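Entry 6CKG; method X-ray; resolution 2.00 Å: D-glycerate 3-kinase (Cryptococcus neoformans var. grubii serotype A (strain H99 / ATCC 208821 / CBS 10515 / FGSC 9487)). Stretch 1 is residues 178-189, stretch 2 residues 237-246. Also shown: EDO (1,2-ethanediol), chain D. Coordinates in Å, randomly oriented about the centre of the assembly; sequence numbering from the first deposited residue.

Stretch 1, residues 178-189: IFEGWMNGFGPL
Stretch 2 237-246: QYEVLWDQID

Stretch 1 enters along a β-strand that begins earlier in the chain and includes I178 to E180, and then folds through two overlapping turns, which lie against a helical segment of stretch 2 that includes E239 to W242 and the turn that follows it. The contact buries 459 Å², both sides summed, and W242 is its centre. The nearest CA pairs are F179 with I245, 8.1 Å apart, and G185 with W242, 5.9 Å apart.

In the strand, F179 (phi/psi -120/102) points toward stretch 2, whereas I178 and E180 stay out of reach. With chi1 t (175°) and chi2 28°, the F179 ring enters an apolar pocket: F179 CZ lies 3.6 Å from L241 CD1, which sits at the ring edge, F179 CE2 lies 4.0 Å from W242 CZ3, and F179 CD2 lies 4.0 Å from I245 CD1. A flat hydrocarbon ring suits a place bordered by two aliphatic side chains and an indole. I245 is mt; L241 lies off the wells (chi1 -133°, chi2 -143°).

G181 opens a type I turn to N184, closed by N184 N to G181 O at 3.2 Å; an ideal CB on G181 would lie only 2.2 Å from N184 OD1. M183 (-120/18) begins a type II turn to F186, with F186 N to M183 O at 3.0 Å. The CB of M183 points sideways, but its ptm side chain (chi3 -84°) brings M183 CE over one face of the Y238 ring (chi1 m, -69°; chi2 64°), 4.0 Å from the centroid and 22° off the normal, a CH-pi contact.

N184 (-62/133; chi1 -88°, chi2 24°) braces the loop through a weak hydrogen bond from N184 ND2 to F179 O, 2.9 Å, while OD1 is buried without a partner. N184 CA lies 3.7 Å from W242 CH2. G185 follows at 82/-9, where a side chain would be jammed against the preceding carbonyl. G185 CA lies 3.8 Å from the centroid of the five-membered ring of W242, 10° off the normal, so the backbone packs flat on the indole.

W242 (chi1 m, -62°; chi2 164°) thus offers a face to the turn, and near the ring plane W242 NE1 donates to F186 O at 2.8 Å (143°), the one hydrogen bond between the stretches. F186 (-55/135, chi1 -79°) supplies this carbonyl while the end of its own side chain leads away. Beyond G187, P188 (-71/166, C-gamma endo) points toward stretch 2, P188 CG lying 3.8 Å from E239 OE2.

Along stretch 2, W242 N to Y238 O (2.9 Å) secures the helix, and a type I turn from W242 to I245 brings I245 round to F179.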

# COMPACT_ATOMS: atom_id res chain seq x y z
N ILE A 178 1.80 -2.05 -11.42
CA ILE A 178 2.04 -1.26 -10.22
C ILE A 178 1.04 -1.70 -9.16
O ILE A 178 -0.18 -1.63 -9.37
CB ILE A 178 1.91 0.25 -10.52
CG1 ILE A 178 2.80 0.67 -11.68
CG2 ILE A 178 2.22 1.08 -9.26
CD1 ILE A 178 4.26 0.51 -11.41
N PHE A 179 1.55 -2.19 -8.03
CA PHE A 179 0.70 -2.64 -6.91
C PHE A 179 1.05 -1.80 -5.69
O PHE A 179 2.08 -2.04 -5.05
CB PHE A 179 0.89 -4.14 -6.66
CG PHE A 179 0.12 -4.67 -5.43
CD1 PHE A 179 -1.06 -4.06 -5.00
CD2 PHE A 179 0.60 -5.76 -4.72
CE1 PHE A 179 -1.75 -4.54 -3.87
CE2 PHE A 179 -0.09 -6.25 -3.60
CZ PHE A 179 -1.28 -5.64 -3.19
N GLU A 180 0.22 -0.81 -5.38
CA GLU A 180 0.56 0.21 -4.41
C GLU A 180 -0.38 0.17 -3.21
O GLU A 180 -1.51 -0.31 -3.29
CB GLU A 180 0.50 1.60 -5.03
CG GLU A 180 -0.82 1.92 -5.66
CD GLU A 180 -1.42 3.18 -5.10
OE1 GLU A 180 -1.07 3.54 -3.96
OE2 GLU A 180 -2.25 3.80 -5.81
N GLY A 181 0.10 0.71 -2.09
CA GLY A 181 -0.70 0.70 -0.88
C GLY A 181 0.02 1.27 0.31
O GLY A 181 1.25 1.16 0.40
N TRP A 182 -0.73 1.89 1.23
CA TRP A 182 -0.10 2.54 2.38
C TRP A 182 0.68 1.54 3.25
O TRP A 182 1.62 1.93 3.93
CB TRP A 182 -1.17 3.26 3.21
CG TRP A 182 -2.04 2.32 4.01
CD1 TRP A 182 -3.18 1.70 3.59
CD2 TRP A 182 -1.83 1.90 5.37
NE1 TRP A 182 -3.70 0.92 4.60
CE2 TRP A 182 -2.89 1.02 5.70
CE3 TRP A 182 -0.85 2.18 6.34
CZ2 TRP A 182 -3.00 0.42 6.96
CZ3 TRP A 182 -0.96 1.58 7.59
CH2 TRP A 182 -2.03 0.71 7.89
N MET A 183 0.29 0.27 3.23
CA MET A 183 0.96 -0.75 4.02
C MET A 183 1.54 -1.86 3.15
O MET A 183 1.81 -2.95 3.67
CB MET A 183 -0.01 -1.34 5.07
CG MET A 183 -1.33 -1.87 4.48
SD MET A 183 -2.36 -2.91 5.57
CE MET A 183 -1.58 -4.51 5.32
N ASN A 184 1.71 -1.64 1.85
CA ASN A 184 2.22 -2.71 1.01
C ASN A 184 3.61 -3.12 1.47
O ASN A 184 4.46 -2.27 1.74
CB ASN A 184 2.22 -2.28 -0.48
CG ASN A 184 0.90 -2.57 -1.16
OD1 ASN A 184 -0.14 -2.67 -0.50
ND2 ASN A 184 0.92 -2.72 -2.49
N GLY A 185 3.83 -4.42 1.60
CA GLY A 185 5.12 -4.90 2.05
C GLY A 185 5.33 -4.88 3.56
O GLY A 185 6.32 -5.46 4.04
N PHE A 186 4.43 -4.29 4.34
CA PHE A 186 4.58 -4.31 5.79
C PHE A 186 4.70 -5.75 6.28
O PHE A 186 3.98 -6.63 5.83
CB PHE A 186 3.39 -3.63 6.47
CG PHE A 186 3.46 -2.13 6.47
CD1 PHE A 186 4.35 -1.47 5.65
CD2 PHE A 186 2.65 -1.39 7.31
CE1 PHE A 186 4.43 -0.08 5.63
CE2 PHE A 186 2.71 0.00 7.31
CZ PHE A 186 3.61 0.65 6.48
N GLY A 187 5.66 -5.98 7.19
CA GLY A 187 5.94 -7.31 7.69
C GLY A 187 5.45 -7.55 9.11
O GLY A 187 5.56 -6.68 9.99
N PRO A 188 4.89 -8.73 9.37
CA PRO A 188 4.46 -9.08 10.73
C PRO A 188 5.67 -9.32 11.62
O PRO A 188 6.80 -9.50 11.16
CB PRO A 188 3.67 -10.37 10.53
CG PRO A 188 4.38 -11.01 9.34
CD PRO A 188 4.69 -9.85 8.42
N LEU A 189 5.42 -9.34 12.93
CA LEU A 189 6.46 -9.57 13.93
C LEU A 189 6.25 -10.90 14.62
O LEU A 189 5.13 -11.43 14.68
CB LEU A 189 6.46 -8.44 14.98
CG LEU A 189 6.56 -7.01 14.45
CD1 LEU A 189 6.34 -5.97 15.55
CD2 LEU A 189 7.89 -6.78 13.74
N GLN A 237 -1.23 -13.03 7.10
CA GLN A 237 -1.97 -13.55 5.94
C GLN A 237 -1.62 -12.84 4.63
O GLN A 237 -2.04 -13.32 3.57
CB GLN A 237 -3.49 -13.45 6.17
CG GLN A 237 -3.98 -14.14 7.44
CD GLN A 237 -3.32 -15.49 7.65
OE1 GLN A 237 -2.52 -15.66 8.57
NE2 GLN A 237 -3.65 -16.45 6.79
N TYR A 238 -0.89 -11.73 4.67
CA TYR A 238 -0.54 -11.02 3.43
C TYR A 238 0.75 -11.51 2.79
O TYR A 238 1.10 -11.05 1.70
CB TYR A 238 -0.41 -9.51 3.68
CG TYR A 238 -1.71 -8.80 4.01
CD1 TYR A 238 -2.42 -9.11 5.17
CD2 TYR A 238 -2.21 -7.80 3.18
CE1 TYR A 238 -3.62 -8.48 5.47
CE2 TYR A 238 -3.40 -7.15 3.48
CZ TYR A 238 -4.10 -7.49 4.63
OH TYR A 238 -5.28 -6.85 4.96
N GLU A 239 1.47 -12.42 3.44
CA GLU A 239 2.81 -12.76 2.97
C GLU A 239 2.78 -13.47 1.61
O GLU A 239 3.69 -13.26 0.79
CB GLU A 239 3.54 -13.58 4.04
CG GLU A 239 4.12 -12.67 5.14
CD GLU A 239 4.71 -13.41 6.33
OE1 GLU A 239 3.99 -14.23 6.96
OE2 GLU A 239 5.89 -13.16 6.66
N VAL A 240 1.76 -14.28 1.34
CA VAL A 240 1.63 -14.88 0.00
C VAL A 240 1.49 -13.79 -1.06
O VAL A 240 2.06 -13.89 -2.16
CB VAL A 240 0.43 -15.85 -0.02
CG1 VAL A 240 0.07 -16.24 -1.44
CG2 VAL A 240 0.75 -17.09 0.81
N LEU A 241 0.74 -12.74 -0.75
CA LEU A 241 0.56 -11.61 -1.65
C LEU A 241 1.86 -10.84 -1.85
O LEU A 241 2.23 -10.50 -2.98
CB LEU A 241 -0.51 -10.68 -1.09
CG LEU A 241 -1.67 -10.09 -1.87
CD1 LEU A 241 -1.94 -8.66 -1.37
CD2 LEU A 241 -1.46 -10.14 -3.38
N TRP A 242 2.55 -10.53 -0.75
CA TRP A 242 3.82 -9.81 -0.86
C TRP A 242 4.82 -10.57 -1.73
O TRP A 242 5.60 -9.96 -2.47
CB TRP A 242 4.44 -9.58 0.52
CG TRP A 242 3.67 -8.73 1.51
CD1 TRP A 242 3.92 -8.68 2.87
CD2 TRP A 242 2.60 -7.80 1.27
NE1 TRP A 242 3.06 -7.79 3.48
CE2 TRP A 242 2.23 -7.25 2.53
CE3 TRP A 242 1.90 -7.38 0.12
CZ2 TRP A 242 1.23 -6.30 2.67
CZ3 TRP A 242 0.88 -6.44 0.27
CH2 TRP A 242 0.55 -5.92 1.54
N ASP A 243 4.81 -11.90 -1.63
CA ASP A 243 5.78 -12.71 -2.36
C ASP A 243 5.59 -12.68 -3.87
O ASP A 243 6.44 -13.20 -4.59
CB ASP A 243 5.74 -14.16 -1.86
CG ASP A 243 6.41 -14.34 -0.49
OD1 ASP A 243 7.15 -13.43 -0.03
OD2 ASP A 243 6.20 -15.40 0.14
N GLN A 244 4.47 -12.14 -4.36
CA GLN A 244 4.23 -11.98 -5.78
C GLN A 244 4.90 -10.73 -6.35
O GLN A 244 4.94 -10.57 -7.57
CB GLN A 244 2.72 -11.93 -6.03
CG GLN A 244 2.02 -13.24 -5.71
CD GLN A 244 2.01 -14.18 -6.90
OE1 GLN A 244 3.06 -14.66 -7.33
NE2 GLN A 244 0.83 -14.40 -7.48
N ILE A 245 5.45 -9.88 -5.49
CA ILE A 245 6.08 -8.63 -5.90
C ILE A 245 7.53 -8.87 -6.30
O ILE A 245 8.29 -9.52 -5.57
CB ILE A 245 5.98 -7.60 -4.77
CG1 ILE A 245 4.50 -7.31 -4.46
CG2 ILE A 245 6.77 -6.34 -5.10
CD1 ILE A 245 4.27 -6.35 -3.27
N ASP A 246 7.94 -8.32 -7.45
CA ASP A 246 9.28 -8.51 -7.99
C ASP A 246 10.26 -7.44 -7.54
O ASP A 246 11.43 -7.74 -7.28
CB ASP A 246 9.24 -8.52 -9.53
CG ASP A 246 8.36 -9.62 -10.08
OD1 ASP A 246 8.47 -10.76 -9.60
OD2 ASP A 246 7.55 -9.35 -10.99
C1 EDO D . 2.52 6.93 -2.41
O1 EDO D . 2.35 7.59 -1.15
C2 EDO D . 1.29 6.11 -2.75
O2 EDO D . 1.45 4.75 -2.30